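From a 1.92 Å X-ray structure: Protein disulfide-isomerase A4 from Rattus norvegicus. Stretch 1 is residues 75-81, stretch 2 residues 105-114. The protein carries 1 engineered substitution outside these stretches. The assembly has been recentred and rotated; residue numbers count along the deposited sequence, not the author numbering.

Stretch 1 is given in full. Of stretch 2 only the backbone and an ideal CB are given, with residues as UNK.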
# COMPACT_ATOMS: atom_id res chain seq x y z
N LYS A 75 6.37 13.87 15.72
CA LYS A 75 5.87 12.59 15.25
C LYS A 75 6.08 12.38 13.74
O LYS A 75 6.05 13.32 12.94
CB LYS A 75 4.35 12.46 15.53
CG LYS A 75 3.88 12.75 16.99
CD LYS A 75 4.21 11.64 17.92
CE LYS A 75 3.76 11.95 19.34
NZ LYS A 75 4.62 11.16 20.27
N LEU A 76 6.23 11.13 13.34
CA LEU A 76 6.13 10.77 11.95
C LEU A 76 4.76 10.08 11.78
O LEU A 76 4.44 9.15 12.53
CB LEU A 76 7.27 9.79 11.67
CG LEU A 76 7.68 9.29 10.29
CD1 LEU A 76 7.72 7.77 10.21
CD2 LEU A 76 7.02 10.02 9.10
N VAL A 77 3.96 10.51 10.81
CA VAL A 77 2.60 10.02 10.67
C VAL A 77 2.53 9.47 9.25
O VAL A 77 2.92 10.16 8.31
CB VAL A 77 1.56 11.15 10.87
CG1 VAL A 77 0.16 10.62 10.63
CG2 VAL A 77 1.70 11.80 12.29
N LEU A 78 2.04 8.24 9.09
CA LEU A 78 1.84 7.66 7.77
C LEU A 78 0.36 7.36 7.64
O LEU A 78 -0.23 6.70 8.54
CB LEU A 78 2.63 6.37 7.60
CG LEU A 78 4.02 6.49 6.95
CD1 LEU A 78 4.94 6.96 7.98
CD2 LEU A 78 4.46 5.09 6.40
N MSE A 79 -0.22 7.82 6.54
CA MSE A 79 -1.62 7.62 6.29
C MSE A 79 -1.81 7.15 4.87
O MSE A 79 -0.97 7.42 4.00
CB MSE A 79 -2.35 8.94 6.51
CG MSE A 79 -2.30 9.42 7.93
SE MSE A 79 -3.14 11.18 8.08
CE MSE A 79 -1.65 12.23 7.37
N GLN A 80 -2.88 6.41 4.61
CA GLN A 80 -3.17 6.01 3.24
C GLN A 80 -4.29 6.89 2.69
O GLN A 80 -5.13 7.33 3.44
CB GLN A 80 -3.62 4.53 3.21
CG GLN A 80 -2.54 3.57 3.62
CD GLN A 80 -1.40 3.46 2.61
OE1 GLN A 80 -1.52 3.82 1.44
NE2 GLN A 80 -0.28 2.96 3.08
N PRO A 81 -4.34 7.06 1.36
CA PRO A 81 -5.47 7.73 0.74
C PRO A 81 -6.79 6.96 1.09
O PRO A 81 -6.71 5.76 1.35
CB PRO A 81 -5.22 7.57 -0.74
CG PRO A 81 -3.80 7.16 -0.91
CD PRO A 81 -3.35 6.56 0.39
N UNK A 105 15.85 3.87 12.08
CA UNK A 105 14.54 3.46 12.62
C UNK A 105 13.41 4.16 11.88
O UNK A 105 12.35 3.59 11.67
CB UNK A 105 14.45 3.77 14.12
N UNK A 106 13.61 5.43 11.53
CA UNK A 106 12.60 6.17 10.76
C UNK A 106 12.42 5.52 9.41
O UNK A 106 11.31 5.24 9.00
CB UNK A 106 12.99 7.64 10.59
N UNK A 107 13.54 5.24 8.75
CA UNK A 107 13.56 4.62 7.44
C UNK A 107 12.88 3.25 7.50
O UNK A 107 12.05 2.95 6.66
CB UNK A 107 15.00 4.49 6.93
N UNK A 108 13.21 2.44 8.51
CA UNK A 108 12.54 1.16 8.74
C UNK A 108 11.02 1.27 8.89
O UNK A 108 10.31 0.48 8.29
CB UNK A 108 13.12 0.50 9.99
N UNK A 109 10.54 2.21 9.71
CA UNK A 109 9.09 2.37 9.98
C UNK A 109 8.32 2.72 8.69
O UNK A 109 7.20 2.21 8.45
CB UNK A 109 8.86 3.46 11.03
N UNK A 110 8.89 3.61 7.89
CA UNK A 110 8.31 3.99 6.59
C UNK A 110 8.20 2.77 5.68
O UNK A 110 7.17 2.51 5.11
CB UNK A 110 9.15 5.07 5.92
N UNK A 111 9.28 2.00 5.55
CA UNK A 111 9.24 0.82 4.67
C UNK A 111 8.20 -0.18 5.21
O UNK A 111 7.33 -0.61 4.46
CB UNK A 111 10.62 0.17 4.57
N UNK A 112 8.26 -0.46 6.50
CA UNK A 112 7.33 -1.36 7.15
C UNK A 112 5.88 -0.99 6.86
O UNK A 112 5.09 -1.86 6.47
CB UNK A 112 7.58 -1.36 8.66
N UNK A 113 5.54 0.29 7.03
CA UNK A 113 4.14 0.74 6.98
C UNK A 113 3.66 1.44 5.72
O UNK A 113 2.55 1.95 5.68
CB UNK A 113 3.90 1.69 8.15
N UNK A 114 4.43 1.40 4.66
CA UNK A 114 4.03 2.13 3.47
C UNK A 114 2.98 1.43 2.62
O UNK A 114 2.39 2.08 1.77
CB UNK A 114 5.27 2.40 2.61

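Stretch 1 runs as a strand from 75 to 79, and stretch 2 enters already in a helix that begins earlier in the chain. The two axes run nearly parallel, 14° apart, and approach to 9.8 Å. Leu76 and Leu78 point toward the helix; Val77 and Met79 point away.

Position 105 has nothing of stretch 1 within 5.5 Å of its ideal CB. Almost any helix-compatible residue would suit. It is Ala105.

At position 106 CA-to-CB points sideways, and the ideal CB lies 5.3 Å from Leu76 CD1. An apolar side chain of medium size could reach that methyl; Leu, Ile, Val or Met would serve. The residue is Ile106. Its CG2 comes to 4.4 Å from Leu76 CD1.

Position 107 points away and 108 is out of reach, so stretch 1 sets no demand at either. They are Lys107 and Asp108.

Position 109 points toward the strand, with its ideal CB 4.5 Å from Leu76 CD1. Both leucines offer methyls here, so an aliphatic or aromatic side chain fits. The residue is Tyr109, with chi1 t. Its CD1 packs 3.7 Å from Leu76 CD1. Leu78 CD1 sits at the ring edge, 4.4 Å from Tyr109 CD1.

Position 110 points sideways. Its ideal CB is 4.7 Å from Leu78 CD2 and 5.3 Å from Leu76 CD1, so a short apolar side chain could touch both leucines; Val, Ile or Leu are candidates. It is Val110. Its CG2 lies 4.0 Å from Leu76 CD1 and 4.3 Å from Leu78 CD1, joining the two contacts through one methyl.

Position 111 points away and 112 sideways with nothing near its CB, so many residues would do. They are Val111 and Lys112; the extended Lys112 chain leads away from the strand.

Position 113 points toward Leu78, and its ideal CB is 3.9 Å from Leu78 CD2. The CB alone makes the contact, and the rest of a longer side chain may lead away. Apolar, small or polar residues are all possible. It is His113, chi1 m. Its CB lies 4.0 Å from Leu78 CD2 while the ring leads away. His113 ND1 gives a weak hydrogen bond to Tyr109 O, 3.4 Å. A water links His113 O, at 2.4 Å from the water O, with Gln80 NE2, at 2.8 Å from it.

Position 114 points away, and its ideal CB is 4.7 Å from Leu78 CD2. A small residue, or one whose side chain leads clear of Leu78, would suit; any residue would supply the carbonyl near the Gln80 amide. It is Ala114, and Gln80 NE2 donates a hydrogen bond to Ala114 O at 3.1 Å.

Stretch 2 (105-114) AIKDYVVKHA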
# COMPACT_ATOMS: atom_id res chain seq x y z
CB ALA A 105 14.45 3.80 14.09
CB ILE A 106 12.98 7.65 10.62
CG1 ILE A 106 13.02 8.30 12.01
CG2 ILE A 106 11.99 8.41 9.68
CD1 ILE A 106 13.55 9.75 12.01
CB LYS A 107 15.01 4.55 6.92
CG LYS A 107 15.24 3.66 5.71
CD LYS A 107 16.69 3.74 5.13
CE LYS A 107 17.68 4.66 5.93
NZ LYS A 107 19.15 4.40 5.62
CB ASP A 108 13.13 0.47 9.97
CG ASP A 108 14.51 -0.12 9.72
OD1 ASP A 108 15.05 -0.03 8.58
OD2 ASP A 108 15.07 -0.68 10.68
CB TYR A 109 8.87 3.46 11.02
CG TYR A 109 7.49 3.54 11.63
CD1 TYR A 109 6.54 4.41 11.13
CD2 TYR A 109 7.15 2.75 12.73
CE1 TYR A 109 5.28 4.51 11.70
CE2 TYR A 109 5.90 2.83 13.30
CZ TYR A 109 4.97 3.72 12.78
OH TYR A 109 3.72 3.80 13.33
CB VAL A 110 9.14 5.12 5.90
CG1 VAL A 110 8.65 5.33 4.49
CG2 VAL A 110 9.05 6.42 6.72
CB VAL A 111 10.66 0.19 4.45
CG1 VAL A 111 10.57 -1.14 3.64
CG2 VAL A 111 11.58 1.18 3.71
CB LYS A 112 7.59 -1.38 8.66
CG LYS A 112 6.59 -2.26 9.43
CD LYS A 112 7.06 -2.54 10.83
CE LYS A 112 6.03 -3.36 11.60
NZ LYS A 112 6.44 -3.47 13.06
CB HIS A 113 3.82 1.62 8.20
CG HIS A 113 3.79 0.85 9.47
ND1 HIS A 113 4.73 1.00 10.46
CD2 HIS A 113 2.96 -0.14 9.88
CE1 HIS A 113 4.47 0.16 11.45
NE2 HIS A 113 3.40 -0.54 11.12
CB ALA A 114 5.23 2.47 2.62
O HOH W 1 0.20 2.53 5.82
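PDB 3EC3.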